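Long-range contact in ribokinase, putative (Burkholderia thailandensis, PDB 3B1N), which probably phosphorylates nucleosides, binding the nucleoside analogue mizoribine and ADP as a nucleoside kinase of the pfkB (ribokinase) family: residues 136-150 and 161-174. Residues are numbered along the deposited sequence; the frame is centred on the assembly and turned at random.
With MZR (5-hydroxy-1-(beta-D-ribofuranosyl)-1H-imidazole-4-carboxamide), chain F.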
ATOM      1  N   ILE B 136      33.038  10.862 -14.959  1.00 27.62           N
ATOM      2  CA  ILE B 136      32.385  10.256 -13.830  1.00 24.00           C
ATOM      3  C   ILE B 136      33.445   9.407 -13.181  1.00 23.69           C
ATOM      4  O   ILE B 136      34.103   8.584 -13.833  1.00 25.08           O
ATOM      5  CB  ILE B 136      31.192   9.380 -14.326  1.00 23.36           C
ATOM      6  CG1 ILE B 136      30.072  10.272 -14.906  1.00 22.41           C
ATOM      7  CG2 ILE B 136      30.649   8.468 -13.220  1.00 22.10           C
ATOM      8  CD1 ILE B 136      29.572  11.472 -14.040  1.00 18.21           C
ATOM      9  N   LYS B 137      33.614   9.560 -11.881  1.00 21.30           N
ATOM     10  CA  LYS B 137      34.542   8.675 -11.196  1.00 21.24           C
ATOM     11  C   LYS B 137      33.933   7.491 -10.445  1.00 19.49           C
ATOM     12  O   LYS B 137      34.634   6.545 -10.069  1.00 19.38           O
ATOM     13  CB  LYS B 137      35.440   9.458 -10.265  1.00 22.94           C
ATOM     14  CG  LYS B 137      34.813  10.366  -9.294  1.00 25.60           C
ATOM     15  CD  LYS B 137      35.996  11.251  -8.813  1.00 30.05           C
ATOM     16  CE  LYS B 137      35.607  12.497  -8.130  1.00 32.95           C
ATOM     17  NZ  LYS B 137      36.867  13.041  -7.537  1.00 33.79           N
ATOM     18  N   LEU B 138      32.598   7.539 -10.304  1.00 16.66           N
ATOM     19  CA  LEU B 138      31.916   6.559  -9.471  1.00 13.95           C
ATOM     20  C   LEU B 138      30.447   6.661  -9.856  1.00 11.30           C
ATOM     21  O   LEU B 138      29.973   7.722 -10.236  1.00 14.19           O
ATOM     22  CB  LEU B 138      32.103   6.881  -7.978  1.00 14.12           C
ATOM     23  CG  LEU B 138      31.454   5.981  -6.923  1.00 13.92           C
ATOM     24  CD1 LEU B 138      31.828   4.507  -6.989  1.00 14.24           C
ATOM     25  CD2 LEU B 138      31.660   6.544  -5.482  1.00 14.63           C
ATOM     26  N   ALA B 139      29.741   5.532  -9.758  1.00 12.11           N
ATOM     27  CA  ALA B 139      28.295   5.547 -10.078  1.00 11.16           C
ATOM     28  C   ALA B 139      27.534   4.594  -9.194  1.00 11.39           C
ATOM     29  O   ALA B 139      28.109   3.734  -8.539  1.00 11.06           O
ATOM     30  CB  ALA B 139      28.082   5.169 -11.553  1.00 11.94           C
ATOM     31  N   ILE B 140      26.200   4.706  -9.244  1.00 10.00           N
ATOM     32  CA  ILE B 140      25.323   3.681  -8.698  1.00 10.17           C
ATOM     33  C   ILE B 140      24.217   3.463  -9.727  1.00 10.17           C
ATOM     34  O   ILE B 140      23.772   4.424 -10.363  1.00 10.02           O
ATOM     35  CB  ILE B 140      24.694   4.145  -7.343  1.00  9.23           C
ATOM     36  CG1 ILE B 140      23.833   2.970  -6.751  1.00  9.90           C
ATOM     37  CG2 ILE B 140      23.990   5.493  -7.423  1.00 10.18           C
ATOM     38  CD1 ILE B 140      23.597   3.186  -5.209  1.00 10.20           C
ATOM     39  N   VAL B 141      23.814   2.214  -9.865  1.00 10.19           N
ATOM     40  CA  VAL B 141      22.633   1.869 -10.678  1.00 10.56           C
ATOM     41  C   VAL B 141      21.596   1.318  -9.700  1.00 11.07           C
ATOM     42  O   VAL B 141      21.781   0.253  -9.100  1.00 11.41           O
ATOM     43  CB  VAL B 141      22.960   0.823 -11.748  1.00 11.41           C
ATOM     44  CG1 VAL B 141      21.647   0.412 -12.515  1.00 10.65           C
ATOM     45  CG2 VAL B 141      24.064   1.365 -12.736  1.00 13.38           C
ATOM     46  N   GLY B 142      20.496   2.063  -9.529  1.00 10.87           N
ATOM     47  CA  GLY B 142      19.455   1.656  -8.625  1.00 11.49           C
ATOM     48  C   GLY B 142      18.166   1.366  -9.361  1.00 10.83           C
ATOM     49  O   GLY B 142      18.140   1.383 -10.603  1.00 12.76           O
ATOM     50  N   PRO B 143      17.076   1.142  -8.623  1.00 10.68           N
ATOM     51  CA  PRO B 143      15.822   0.732  -9.223  1.00 10.57           C
ATOM     52  C   PRO B 143      15.359   1.770 -10.239  1.00 11.92           C
ATOM     53  O   PRO B 143      15.456   2.986 -10.000  1.00 11.50           O
ATOM     54  CB  PRO B 143      14.861   0.706  -8.043  1.00 11.15           C
ATOM     55  CG  PRO B 143      15.753   0.273  -6.895  1.00 11.30           C
ATOM     56  CD  PRO B 143      17.014   1.100  -7.151  1.00 11.03           C
ATOM     57  N   ASP B 144      14.844   1.279 -11.350  1.00 11.47           N
ATOM     58  CA  ASP B 144      14.596   2.112 -12.528  1.00 12.27           C
ATOM     59  C   ASP B 144      13.835   1.263 -13.518  1.00 13.33           C
ATOM     60  O   ASP B 144      13.543   0.108 -13.242  1.00 14.86           O
ATOM     61  CB  ASP B 144      15.962   2.501 -13.155  1.00 12.72           C
ATOM     62  CG  ASP B 144      15.964   3.831 -13.861  1.00 13.92           C
ATOM     63  OD1 ASP B 144      14.932   4.377 -14.258  1.00 14.25           O
ATOM     64  OD2 ASP B 144      17.086   4.372 -13.996  1.00 13.94           O
ATOM     65  N   GLY B 145      13.510   1.830 -14.659  1.00 13.70           N
ATOM     66  CA  GLY B 145      13.037   0.990 -15.764  1.00 14.48           C
ATOM     67  C   GLY B 145      14.004  -0.142 -16.032  1.00 14.83           C
ATOM     68  O   GLY B 145      15.233   0.023 -15.954  1.00 14.41           O
ATOM     69  N   PHE B 146      13.462  -1.334 -16.271  1.00 16.45           N
ATOM     70  CA  PHE B 146      14.300  -2.518 -16.328  1.00 17.12           C
ATOM     71  C   PHE B 146      15.359  -2.422 -17.415  1.00 17.21           C
ATOM     72  O   PHE B 146      16.548  -2.670 -17.182  1.00 17.55           O
ATOM     73  CB  PHE B 146      13.446  -3.790 -16.541  1.00 17.60           C
ATOM     74  CG  PHE B 146      14.285  -5.054 -16.673  1.00 19.23           C
ATOM     75  CD1 PHE B 146      15.067  -5.522 -15.606  1.00 21.08           C
ATOM     76  CD2 PHE B 146      14.314  -5.754 -17.875  1.00 22.32           C
ATOM     77  CE1 PHE B 146      15.852  -6.695 -15.709  1.00 23.03           C
ATOM     78  CE2 PHE B 146      15.123  -6.923 -18.007  1.00 26.05           C
ATOM     79  CZ  PHE B 146      15.896  -7.383 -16.924  1.00 24.31           C
ATOM     80  N   GLN B 147      14.952  -2.012 -18.614  1.00 18.32           N
ATOM     81  CA  GLN B 147      15.922  -1.906 -19.690  1.00 18.06           C
ATOM     82  C   GLN B 147      17.037  -0.907 -19.313  1.00 18.12           C
ATOM     83  O   GLN B 147      18.225  -1.145 -19.594  1.00 18.71           O
ATOM     84  CB  GLN B 147      15.223  -1.546 -21.021  1.00 19.32           C
ATOM     85  CG  GLN B 147      16.135  -1.397 -22.212  1.00 22.12           C
ATOM     86  CD  GLN B 147      15.399  -1.067 -23.507  1.00 23.82           C
ATOM     87  OE1 GLN B 147      14.170  -1.032 -23.550  1.00 24.97           O
ATOM     88  NE2 GLN B 147      16.162  -0.807 -24.564  1.00 25.51           N
ATOM     89  N   GLY B 148      16.659   0.215 -18.679  1.00 16.11           N
ATOM     90  CA  GLY B 148      17.635   1.169 -18.201  1.00 16.33           C
ATOM     91  C   GLY B 148      18.595   0.557 -17.206  1.00 15.05           C
ATOM     92  O   GLY B 148      19.785   0.779 -17.328  1.00 14.92           O
ATOM     93  N   MET B 149      18.091  -0.220 -16.238  1.00 14.79           N
ATOM     94  CA  MET B 149      18.959  -0.779 -15.207  1.00 14.65           C
ATOM     95  C   MET B 149      20.018  -1.660 -15.857  1.00 15.01           C
ATOM     96  O   MET B 149      21.191  -1.573 -15.548  1.00 14.19           O
ATOM     97  CB  MET B 149      18.158  -1.605 -14.209  1.00 13.78           C
ATOM     98  CG  MET B 149      17.188  -0.785 -13.408  1.00 15.48           C
ATOM     99  SD  MET B 149      16.367  -1.783 -12.155  1.00 15.19           S
ATOM    100  CE  MET B 149      17.598  -2.243 -11.020  1.00 17.86           C
ATOM    101  N   VAL B 150      19.575  -2.537 -16.745  1.00 16.30           N
ATOM    102  CA  VAL B 150      20.489  -3.479 -17.373  1.00 16.43           C
ATOM    103  C   VAL B 150      21.502  -2.768 -18.280  1.00 16.97           C
ATOM    104  O   VAL B 150      22.706  -3.022 -18.198  1.00 16.73           O
ATOM    105  CB  VAL B 150      19.672  -4.530 -18.202  1.00 17.35           C
ATOM    106  CG1 VAL B 150      20.632  -5.412 -19.002  1.00 17.77           C
ATOM    107  CG2 VAL B 150      18.816  -5.403 -17.278  1.00 18.37           C
ATOM    108  N   VAL B 161      33.906   2.377 -15.208  1.00 21.07           N
ATOM    109  CA  VAL B 161      33.539   3.247 -14.063  1.00 19.80           C
ATOM    110  C   VAL B 161      33.116   2.351 -12.915  1.00 18.63           C
ATOM    111  O   VAL B 161      32.262   1.478 -13.125  1.00 18.79           O
ATOM    112  CB  VAL B 161      32.384   4.224 -14.446  1.00 19.62           C
ATOM    113  CG1 VAL B 161      31.913   5.032 -13.206  1.00 17.31           C
ATOM    114  CG2 VAL B 161      32.787   5.157 -15.576  1.00 20.36           C
ATOM    115  N   PRO B 162      33.748   2.488 -11.720  1.00 16.98           N
ATOM    116  CA  PRO B 162      33.332   1.638 -10.574  1.00 16.99           C
ATOM    117  C   PRO B 162      31.879   2.005 -10.202  1.00 15.77           C
ATOM    118  O   PRO B 162      31.542   3.173 -10.222  1.00 14.89           O
ATOM    119  CB  PRO B 162      34.280   2.028  -9.455  1.00 18.19           C
ATOM    120  CG  PRO B 162      35.018   3.237  -9.892  1.00 20.02           C
ATOM    121  CD  PRO B 162      34.787   3.481 -11.354  1.00 17.27           C
ATOM    122  N   PHE B 163      31.043   1.017  -9.928  1.00 15.01           N
ATOM    123  CA  PHE B 163      29.652   1.359  -9.602  1.00 14.45           C
ATOM    124  C   PHE B 163      29.078   0.379  -8.615  1.00 13.90           C
ATOM    125  O   PHE B 163      29.396  -0.824  -8.602  1.00 13.04           O
ATOM    126  CB  PHE B 163      28.762   1.475 -10.877  1.00 14.86           C
ATOM    127  CG  PHE B 163      28.516   0.160 -11.597  1.00 16.86           C
ATOM    128  CD1 PHE B 163      27.335  -0.560 -11.409  1.00 17.26           C
ATOM    129  CD2 PHE B 163      29.454  -0.344 -12.488  1.00 19.01           C
ATOM    130  CE1 PHE B 163      27.087  -1.764 -12.077  1.00 18.02           C
ATOM    131  CE2 PHE B 163      29.221  -1.540 -13.188  1.00 19.66           C
ATOM    132  CZ  PHE B 163      28.048  -2.259 -13.001  1.00 18.27           C
ATOM    133  N   ILE B 164      28.207   0.917  -7.748  1.00 13.35           N
ATOM    134  CA  ILE B 164      27.355   0.078  -6.903  1.00 12.72           C
ATOM    135  C   ILE B 164      26.133  -0.365  -7.712  1.00 11.90           C
ATOM    136  O   ILE B 164      25.526   0.467  -8.377  1.00 12.63           O
ATOM    137  CB  ILE B 164      26.835   0.918  -5.699  1.00 12.25           C
ATOM    138  CG1 ILE B 164      27.992   1.487  -4.849  1.00 12.95           C
ATOM    139  CG2 ILE B 164      25.920   0.002  -4.806  1.00 13.89           C
ATOM    140  CD1 ILE B 164      27.516   2.297  -3.619  1.00 13.70           C
ATOM    141  N   PHE B 165      25.809  -1.640  -7.619  1.00 13.30           N
ATOM    142  CA  PHE B 165      24.559  -2.189  -8.179  1.00 14.51           C
ATOM    143  C   PHE B 165      23.567  -2.383  -7.034  1.00 14.95           C
ATOM    144  O   PHE B 165      23.842  -3.108  -6.078  1.00 14.71           O
ATOM    145  CB  PHE B 165      24.859  -3.498  -8.890  1.00 14.41           C
ATOM    146  CG  PHE B 165      23.650  -4.171  -9.490  1.00 15.01           C
ATOM    147  CD1 PHE B 165      22.790  -3.474 -10.333  1.00 17.92           C
ATOM    148  CD2 PHE B 165      23.423  -5.510  -9.246  1.00 16.52           C
ATOM    149  CE1 PHE B 165      21.675  -4.130 -10.908  1.00 19.54           C
ATOM    150  CE2 PHE B 165      22.305  -6.154  -9.775  1.00 17.21           C
ATOM    151  CZ  PHE B 165      21.447  -5.446 -10.609  1.00 18.92           C
ATOM    152  N   ASP B 166      22.411  -1.720  -7.141  1.00 13.99           N
ATOM    153  CA  ASP B 166      21.391  -1.676  -6.146  0.50 14.92           C
ATOM    154  C   ASP B 166      20.058  -2.154  -6.849  1.00 15.67           C
ATOM    155  O   ASP B 166      19.281  -1.231  -7.191  1.00 16.09           O
ATOM    156  CB  ASP B 166      21.444  -0.164  -5.779  0.50 14.99           C
ATOM    157  CG  ASP B 166      20.342   0.324  -4.882  0.50 15.52           C
ATOM    158  OD1 ASP B 166      19.788  -0.470  -4.110  0.50 18.43           O
ATOM    159  OD2 ASP B 166      20.045   1.570  -4.966  0.50 15.93           O
ATOM    160  N   PRO B 167      19.811  -3.476  -7.068  1.00 16.05           N
ATOM    161  CA  PRO B 167      18.615  -3.888  -7.826  1.00 16.62           C
ATOM    162  C   PRO B 167      17.327  -3.476  -7.097  1.00 18.67           C
ATOM    163  O   PRO B 167      16.358  -3.015  -7.746  1.00 18.30           O
ATOM    164  CB  PRO B 167      18.806  -5.393  -8.022  1.00 17.76           C
ATOM    165  CG  PRO B 167      19.789  -5.842  -6.936  1.00 17.71           C
ATOM    166  CD  PRO B 167      20.660  -4.641  -6.708  1.00 16.00           C
ATOM    167  N   GLY B 168      17.371  -3.544  -5.768  1.00 16.13           N
ATOM    168  CA  GLY B 168      16.309  -2.977  -4.915  1.00 18.55           C
ATOM    169  C   GLY B 168      14.918  -3.432  -5.356  1.00 17.91           C
ATOM    170  O   GLY B 168      14.672  -4.585  -5.654  1.00 16.14           O
ATOM    171  N   GLN B 169      14.020  -2.473  -5.383  1.00 18.40           N
ATOM    172  CA  GLN B 169      12.647  -2.738  -5.774  1.00 18.62           C
ATOM    173  C   GLN B 169      12.472  -3.224  -7.195  1.00 19.33           C
ATOM    174  O   GLN B 169      11.373  -3.644  -7.587  1.00 19.12           O
ATOM    175  CB  GLN B 169      11.854  -1.451  -5.584  1.00 19.99           C
ATOM    176  CG  GLN B 169      11.729  -1.065  -4.146  1.00 24.35           C
ATOM    177  CD  GLN B 169      12.618   0.085  -3.773  1.00 29.67           C
ATOM    178  OE1 GLN B 169      13.798   0.162  -4.164  1.00 28.58           O
ATOM    179  NE2 GLN B 169      12.059   0.994  -2.979  1.00 31.28           N
ATOM    180  N   GLY B 170      13.544  -3.163  -7.982  1.00 18.02           N
ATOM    181  CA  GLY B 170      13.490  -3.577  -9.380  1.00 18.77           C
ATOM    182  C   GLY B 170      13.684  -5.064  -9.546  1.00 19.76           C
ATOM    183  O   GLY B 170      13.552  -5.597 -10.660  1.00 18.57           O
ATOM    184  N   LEU B 171      13.933  -5.758  -8.444  1.00 19.66           N
ATOM    185  CA  LEU B 171      14.259  -7.191  -8.508  1.00 22.21           C
ATOM    186  C   LEU B 171      13.242  -8.076  -9.255  1.00 22.38           C
ATOM    187  O   LEU B 171      13.666  -8.968  -9.997  1.00 23.46           O
ATOM    188  CB  LEU B 171      14.499  -7.728  -7.100  1.00 22.33           C
ATOM    189  CG  LEU B 171      15.736  -8.517  -6.703  1.00 26.71           C
ATOM    190  CD1 LEU B 171      16.889  -8.558  -7.726  1.00 24.53           C
ATOM    191  CD2 LEU B 171      16.169  -7.968  -5.355  1.00 26.06           C
ATOM    192  N   PRO B 172      11.920  -7.833  -9.109  1.00 22.85           N
ATOM    193  CA  PRO B 172      10.961  -8.698  -9.827  1.00 23.76           C
ATOM    194  C   PRO B 172      11.138  -8.724 -11.346  1.00 24.80           C
ATOM    195  O   PRO B 172      10.724  -9.694 -12.006  1.00 26.41           O
ATOM    196  CB  PRO B 172       9.591  -8.096  -9.429  1.00 23.49           C
ATOM    197  CG  PRO B 172       9.851  -7.548  -8.048  1.00 24.25           C
ATOM    198  CD  PRO B 172      11.194  -6.891  -8.226  1.00 21.63           C
ATOM    199  N   LEU B 173      11.750  -7.686 -11.897  1.00 23.99           N
ATOM    200  CA  LEU B 173      11.934  -7.551 -13.338  1.00 24.54           C
ATOM    201  C   LEU B 173      13.108  -8.409 -13.864  1.00 23.40           C
ATOM    202  O   LEU B 173      13.221  -8.649 -15.086  1.00 22.94           O
ATOM    203  CB  LEU B 173      12.138  -6.082 -13.697  1.00 25.70           C
ATOM    204  CG  LEU B 173      11.204  -5.012 -13.088  1.00 28.67           C
ATOM    205  CD1 LEU B 173      11.672  -3.581 -13.368  1.00 31.20           C
ATOM    206  CD2 LEU B 173       9.783  -5.211 -13.563  1.00 31.25           C
ATOM    207  N   PHE B 174      13.978  -8.838 -12.951  1.00 22.78           N
ATOM    208  CA  PHE B 174      15.167  -9.618 -13.304  1.00 23.09           C
ATOM    209  C   PHE B 174      14.839 -11.112 -13.360  1.00 24.17           C
ATOM    210  O   PHE B 174      13.966 -11.586 -12.639  1.00 25.37           O
ATOM    211  CB  PHE B 174      16.293  -9.396 -12.281  1.00 22.09           C
ATOM    212  CG  PHE B 174      17.023  -8.087 -12.460  1.00 21.71           C
ATOM    213  CD1 PHE B 174      18.245  -8.030 -13.118  1.00 19.43           C
ATOM    214  CD2 PHE B 174      16.461  -6.901 -11.993  1.00 20.90           C
ATOM    215  CE1 PHE B 174      18.896  -6.811 -13.325  1.00 23.62           C
ATOM    216  CE2 PHE B 174      17.099  -5.720 -12.176  1.00 20.86           C
ATOM    217  CZ  PHE B 174      18.336  -5.667 -12.833  1.00 20.67           C
TER
HETATM  218  N1  MZR F 401      11.363   1.211  -9.351  1.00 14.83           N
HETATM  219  O3  MZR F 401      12.055   3.411  -7.781  1.00 13.76           O
HETATM  220  C4  MZR F 401      11.070   2.822  -6.961  1.00 13.32           C
HETATM  221  C5  MZR F 401      10.335   1.614  -7.258  1.00 13.51           C
HETATM  222  C6  MZR F 401      10.462   0.804  -8.472  1.00 15.14           C
HETATM  223  O6  MZR F 401       9.698  -0.181  -8.552  1.00 16.75           O
HETATM  224  N7  MZR F 401       9.524   1.471  -6.174  1.00 12.63           N
HETATM  225  C8  MZR F 401       9.764   2.489  -5.316  1.00 13.29           C
HETATM  226  N9  MZR F 401      10.720   3.338  -5.791  1.00 10.91           N
HETATM  227  C1' MZR F 401      11.274   4.522  -5.111  1.00 10.10           C
HETATM  228  C2' MZR F 401      10.290   5.501  -4.496  1.00 10.72           C
HETATM  229  O2' MZR F 401      10.053   6.503  -5.480  1.00  9.82           O
HETATM  230  C3' MZR F 401      11.035   5.956  -3.215  1.00 10.89           C
HETATM  231  O3' MZR F 401      11.354   7.347  -3.123  1.00  8.82           O
HETATM  232  C4' MZR F 401      12.286   5.120  -3.182  1.00 11.70           C
HETATM  233  O4' MZR F 401      11.959   3.997  -3.979  1.00 12.58           O
HETATM  234  C5' MZR F 401      12.625   4.690  -1.774  1.00 14.07           C
HETATM  235  O5' MZR F 401      13.857   3.926  -1.865  1.00 17.97           O
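The carbonyl oxygen of I164 takes the amide of V141 nearly along its C=O axis (V141 N to I164 O, 2.9 Å, N-H...O angle 166°) and a CA-H...O contact from I140. Strands 138-141 and 163-165 thus run side by side, continued by D166 N on V141 O at 2.9 Å; A139 N donates to P162 O and A139 O accepts from I164 N. They are neighbouring parallel strands of the central sheet, joined through helix 146-158 as a beta-alpha-beta unit.

On one face of the sheet I140 meets I164, its CG1 carried anti to the backbone N (chi1 -176°) and lying 3.8 Å from I164 CB; L260 of helix 251-264 touches both. The other face carries A139, V141 and F163, all packed on L156 of helix 146-158.

Beyond the strand ends, F146 drives the edge of its ring onto F174 in a T-shaped stack, planes at 88°, with CE1 above the centre of the F174 ring. L173 O lies over one face of the F146 ring, 3.3 Å from CE1. M149 CE packs at the rim of F174, 3.7 Å from F174 CE2. M149 SD lies at the ring edge, 5.3 Å from the F174 centroid, a Met-aromatic contact.

The P143 ring wedges between strand end and pocket: CD faces D166 O, while CG meets Q169 OE1 at 3.4 Å. The Q169 chain, bent at chi2, brings NE2 to 3.2 Å from O4' of mizoribine, and P143 CB packs against its carboxamide nitrogen N1.

D166 OD1 forms a salt bridge with R256. The parallel pairing sets the two strand ends together, and the turns that follow them bring P143 and Q169 to mizoribine, offering mainly a packing surface and an amide close to its ribose oxygen.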